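Local coordinates for PilZ domain-containing protein (Legionella pneumophila subsp. pneumophila, PDB 4Q63), which is of unknown function but has a PilZ-like beta-barrel domain and may bind cyclic-di-GMP, at residues Ala20-Asn24 against Asn25-Ile29; Val30-Ser34 against Asn35-Val39. All blocks are in the same frame, centred on the assembly; numbering follows the deposited sequence. Where two conformers were deposited one is given.

How the interactions relate
Both interactions are beta hairpins that share strand 25-33, which pairs with strand 18-22 in interaction 1 and with strand 36-40 in interaction 2. Residues 20-29 turn at the edge of the domain, so polar residues fill the bend and the apolar Ala20, Leu22 and Ile27 lie together on the inner face. Interaction 2 lies nearer the centre of the fold, its centre about 5 Å from that of the chain against about 10 Å for interaction 1, though both are only partly buried; a beta bulge and a serine hydroxyl at the turn give it its character. The hairpins meet where Ile27 and Ile29 pack on Val39, with CD1 of Ile27 3.5 Å from CG1 of Val39, which makes the apolar face continuous.

Interaction 1: residues Ala20-Asn24 against Asn25-Ile29; sequences ASLDN and NSIEI
Ala20 and Ile27 meet on the apolar face of a tight hairpin, CB of the alanine 3.8 Å from CD1 of the isoleucine. CG1 of Ile27 lies between the backbone N and the carbonyl carbon (chi1 54°), which brings CG1 and CD1 alongside the alanine methyl. CG1 of Ile29 reaches the same CB of Ala20 at 3.6 Å; the small alanine lets both isoleucines come close. On this face too, the side chains of Leu22 and Ile27 cross obliquely, CD1 of Leu22 4.1 Å from CG2 of Ile27, a looser touch between branched chains. Ser21 and Ser26, a non-hydrogen-bonded pair, occupy the other face, where small polar side chains suit partial exposure.

The bend is a type I' turn from Leu22 to Asn25, with Asp23 and Asn24 at its left-handed corners, a conformation asparagine and aspartate tolerate well. Leu22 N gives a short bond to Asn25 O, 2.6 Å. The amide of Asn25 folds back over the turn, its ND2 making weak bonds to the carbonyl oxygens of Asp23 and Leu22. A water bridges Ala20 N and Ile27 O. Beyond the hairpin, strand 49-56 lies alongside: Leu54 packs on Ala20, Leu52 on Leu22 and Ile27, and Lys53 is bonded to Ser21 through the backbone.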
loop_
_atom_site.group_PDB
_atom_site.type_symbol
_atom_site.label_atom_id
_atom_site.label_comp_id
_atom_site.label_asym_id
_atom_site.label_seq_id
_atom_site.Cartn_x
_atom_site.Cartn_y
_atom_site.Cartn_z
ATOM N N ALA A 20 -1.096 5.173 -4.999
ATOM C CA ALA A 20 -2.250 4.617 -4.334
ATOM C C ALA A 20 -3.354 5.659 -4.309
ATOM O O ALA A 20 -3.093 6.862 -4.363
ATOM C CB ALA A 20 -1.882 4.182 -2.918
ATOM N N SER A 21 -4.589 5.193 -4.217
ATOM C CA SER A 21 -5.719 6.094 -4.073
ATOM C C SER A 21 -6.811 5.433 -3.247
ATOM O O SER A 21 -6.940 4.213 -3.246
ATOM C CB SER A 21 -6.271 6.488 -5.454
ATOM O OG SER A 21 -6.897 5.380 -6.056
ATOM N N LEU A 22 -7.585 6.250 -2.538
ATOM C CA LEU A 22 -8.759 5.780 -1.805
ATOM C C LEU A 22 -10.005 6.471 -2.332
ATOM O O LEU A 22 -10.078 7.699 -2.308
ATOM C CB LEU A 22 -8.627 6.124 -0.329
ATOM C CG LEU A 22 -7.614 5.376 0.530
ATOM C CD1 LEU A 22 -7.538 6.022 1.894
ATOM C CD2 LEU A 22 -8.031 3.941 0.671
ATOM N N ASP A 23 -10.986 5.689 -2.772
ATOM C CA ASP A 23 -12.205 6.232 -3.378
ATOM C C ASP A 23 -11.859 7.286 -4.429
ATOM O O ASP A 23 -12.379 8.403 -4.406
ATOM C CB ASP A 23 -13.149 6.819 -2.320
ATOM C CG ASP A 23 -13.697 5.765 -1.369
ATOM O OD1 ASP A 23 -14.484 4.903 -1.822
ATOM O OD2 ASP A 23 -13.353 5.813 -0.164
ATOM N N ASN A 24 -10.946 6.916 -5.323
ATOM C CA ASN A 24 -10.477 7.786 -6.398
ATOM C C ASN A 24 -9.801 9.074 -5.923
ATOM O O ASN A 24 -9.673 10.034 -6.685
ATOM C CB ASN A 24 -11.605 8.098 -7.385
ATOM C CG ASN A 24 -11.110 8.201 -8.810
ATOM O OD1 ASN A 24 -10.183 7.493 -9.206
ATOM N ND2 ASN A 24 -11.719 9.089 -9.591
ATOM N N ASN A 25 -9.372 9.086 -4.664
ATOM C CA ASN A 25 -8.570 10.186 -4.131
ATOM C C ASN A 25 -7.167 9.693 -3.785
ATOM O O ASN A 25 -7.009 8.712 -3.060
ATOM C CB ASN A 25 -9.246 10.803 -2.908
ATOM C CG ASN A 25 -10.585 11.432 -3.242
ATOM O OD1 ASN A 25 -10.689 12.648 -3.403
ATOM N ND2 ASN A 25 -11.617 10.602 -3.356
ATOM N N SER A 26 -6.152 10.366 -4.316
ATOM C CA SER A 26 -4.786 9.877 -4.195
ATOM C C SER A 26 -4.249 10.050 -2.784
ATOM O O SER A 26 -4.552 11.028 -2.103
ATOM C CB SER A 26 -3.868 10.583 -5.191
ATOM O OG SER A 26 -3.451 11.826 -4.678
ATOM N N ILE A 27 -3.445 9.092 -2.347
ATOM C CA ILE A 27 -2.808 9.185 -1.053
ATOM C C ILE A 27 -1.312 8.907 -1.153
ATOM O O ILE A 27 -0.861 8.144 -2.009
ATOM C CB ILE A 27 -3.456 8.219 -0.050
ATOM C CG1 ILE A 27 -3.468 6.803 -0.612
ATOM C CG2 ILE A 27 -4.883 8.645 0.253
ATOM C CD1 ILE A 27 -2.905 5.792 0.341
ATOM N N GLU A 28 -0.544 9.526 -0.263
ATOM C CA GLU A 28 0.902 9.358 -0.256
ATOM C C GLU A 28 1.280 8.076 0.477
ATOM O O GLU A 28 0.988 7.926 1.666
ATOM C CB GLU A 28 1.553 10.564 0.418
ATOM C CG GLU A 28 3.021 10.738 0.125
ATOM C CD GLU A 28 3.574 11.996 0.770
ATOM O OE1 GLU A 28 4.698 12.400 0.415
ATOM O OE2 GLU A 28 2.873 12.591 1.623
ATOM N N ILE A 29 1.910 7.151 -0.247
ATOM C CA ILE A 29 2.440 5.918 0.338
ATOM C C ILE A 29 3.940 6.046 0.562
ATOM O O ILE A 29 4.685 6.403 -0.356
ATOM C CB ILE A 29 2.195 4.687 -0.565
ATOM C CG1 ILE A 29 0.742 4.219 -0.453
ATOM C CG2 ILE A 29 3.154 3.559 -0.190
ATOM C CD1 ILE A 29 0.577 2.714 -0.395
HETATM O O HOH W 1 -0.058 7.697 -4.435
#

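Interaction 2: residues Val30-Ser34 against Asn35-Val39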
loop_
_atom_site.group_PDB
_atom_site.type_symbol
_atom_site.label_atom_id
_atom_site.label_comp_id
_atom_site.label_asym_id
_atom_site.label_seq_id
_atom_site.Cartn_x
_atom_site.Cartn_y
_atom_site.Cartn_z
ATOM N N VAL A 30 4.394 5.712 1.710
ATOM C CA VAL A 30 5.839 5.853 1.929
ATOM C C VAL A 30 6.553 4.528 2.164
ATOM O O VAL A 30 7.764 4.450 2.020
ATOM C CB VAL A 30 6.182 6.835 3.078
ATOM C CG1 VAL A 30 5.898 8.278 2.660
ATOM C CG2 VAL A 30 5.435 6.465 4.355
ATOM N N GLU A 31 5.811 3.490 2.532
ATOM C CA GLU A 31 6.410 2.168 2.665
ATOM C C GLU A 31 5.338 1.123 2.443
ATOM O O GLU A 31 4.176 1.360 2.742
ATOM C CB GLU A 31 7.004 1.989 4.063
ATOM C CG GLU A 31 7.901 0.772 4.208
ATOM C CD GLU A 31 8.575 0.712 5.573
ATOM O OE1 GLU A 31 7.860 0.806 6.588
ATOM O OE2 GLU A 31 9.816 0.580 5.628
ATOM N N ILE A 32 5.722 -0.031 1.915
ATOM C CA ILE A 32 4.735 -1.066 1.626
ATOM C C ILE A 32 5.321 -2.462 1.778
ATOM O O ILE A 32 6.496 -2.694 1.499
ATOM C CB ILE A 32 4.116 -0.867 0.225
ATOM C CG1 ILE A 32 2.868 -1.745 0.042
ATOM C CG2 ILE A 32 5.154 -1.114 -0.873
ATOM C CD1 ILE A 32 2.035 -1.334 -1.145
ATOM N N SER A 33 4.507 -3.375 2.291
ATOM C CA SER A 33 4.854 -4.788 2.299
ATOM C C SER A 33 3.626 -5.537 1.792
ATOM O O SER A 33 2.593 -4.923 1.534
ATOM C CB SER A 33 5.222 -5.255 3.703
ATOM O OG SER A 33 4.066 -5.399 4.506
ATOM N N SER A 34 3.730 -6.852 1.648
ATOM C CA SER A 34 2.595 -7.632 1.169
ATOM C C SER A 34 1.439 -7.611 2.187
ATOM O O SER A 34 0.295 -7.857 1.832
ATOM C CB SER A 34 3.013 -9.076 0.855
ATOM O OG SER A 34 3.521 -9.712 2.012
ATOM N N ASN A 35 1.734 -7.279 3.438
ATOM C CA ASN A 35 0.726 -7.330 4.503
ATOM C C ASN A 35 0.222 -5.953 4.954
ATOM O O ASN A 35 -0.637 -5.849 5.845
ATOM C CB ASN A 35 1.273 -8.068 5.734
ATOM C CG ASN A 35 1.448 -9.556 5.508
ATOM O OD1 ASN A 35 0.781 -10.158 4.672
ATOM N ND2 ASN A 35 2.352 -10.163 6.274
ATOM N N GLY A 36 0.760 -4.897 4.368
ATOM C CA GLY A 36 0.386 -3.567 4.814
ATOM C C GLY A 36 1.241 -2.452 4.248
ATOM O O GLY A 36 2.123 -2.694 3.426
ATOM N N ALA A 37 0.974 -1.235 4.710
ATOM C CA ALA A 37 1.596 -0.032 4.180
ATOM C C ALA A 37 1.607 1.077 5.231
ATOM O O ALA A 37 0.800 1.072 6.160
ATOM C CB ALA A 37 0.824 0.452 2.958
ATOM N N VAL A 38 2.508 2.031 5.040
ATOM C CA VAL A 38 2.519 3.280 5.796
ATOM C C VAL A 38 2.129 4.419 4.859
ATOM O O VAL A 38 2.774 4.624 3.832
ATOM C CB VAL A 38 3.907 3.525 6.332
ATOM C CG1 VAL A 38 3.946 4.838 7.199
ATOM C CG2 VAL A 38 4.350 2.299 7.138
ATOM N N VAL A 39 1.032 5.102 5.177
ATOM C CA VAL A 39 0.553 6.228 4.376
ATOM C C VAL A 39 0.512 7.527 5.205
ATOM O O VAL A 39 0.508 7.492 6.444
ATOM C CB VAL A 39 -0.837 5.955 3.779
ATOM C CG1 VAL A 39 -0.804 4.676 2.919
ATOM C CG2 VAL A 39 -1.891 5.823 4.878
#
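Val30-Ser34 and Asn35-Val39 form a beta hairpin joining strands 25-33 and 36-40 of the curled antiparallel sheet, with a classic beta bulge at its open end and a type I turn from Ser33 to Gly36 at its closed end. In the bulge Val30 and Glu31 both face Val38. Val38 O takes a nearly straight bond from Val30 N, 2.9 Å, and a weak one from Glu31 N. Val38 N returns a bond to Glu31 O.

The side chains follow this doubling. CG2 of Val30 lies 3.6 Å from CG1 of Val38, whereas the other methyl of Val38 lies against Glu31. Glu31 has CG anti to the backbone N (chi1 -168°) and runs out extended; its CB lies 4.1 Å and its OE1 3.9 Å from CG2 of Val38, the methyl lying beside both ends of the chain. OE2 makes a salt bridge with Lys13. Beta-branched Val38 suits its extended backbone, while Val30 takes the helix-like psi of the bulge.

On the other face, Ile32 sits beside Ala37 at a non-hydrogen-bonded pair, CG1 of Ile32 4.2 Å from CB of Ala37. The small alanine accommodates the larger chain, which also packs on Leu92 of helix 82-100; Phe79 of strand 74-79 touches Ala37.

At the turn, Gly36 adopts a fully extended backbone; its phi of 170° is easy for glycine and disfavoured for residues with a CB. Gly36 O accepts a bond from Ser33 N. The serine side chain folds forward over the bend: with chi1 at 75°, OG of Ser33 accepts a hydrogen bond from Asn35 N at 3.2 Å.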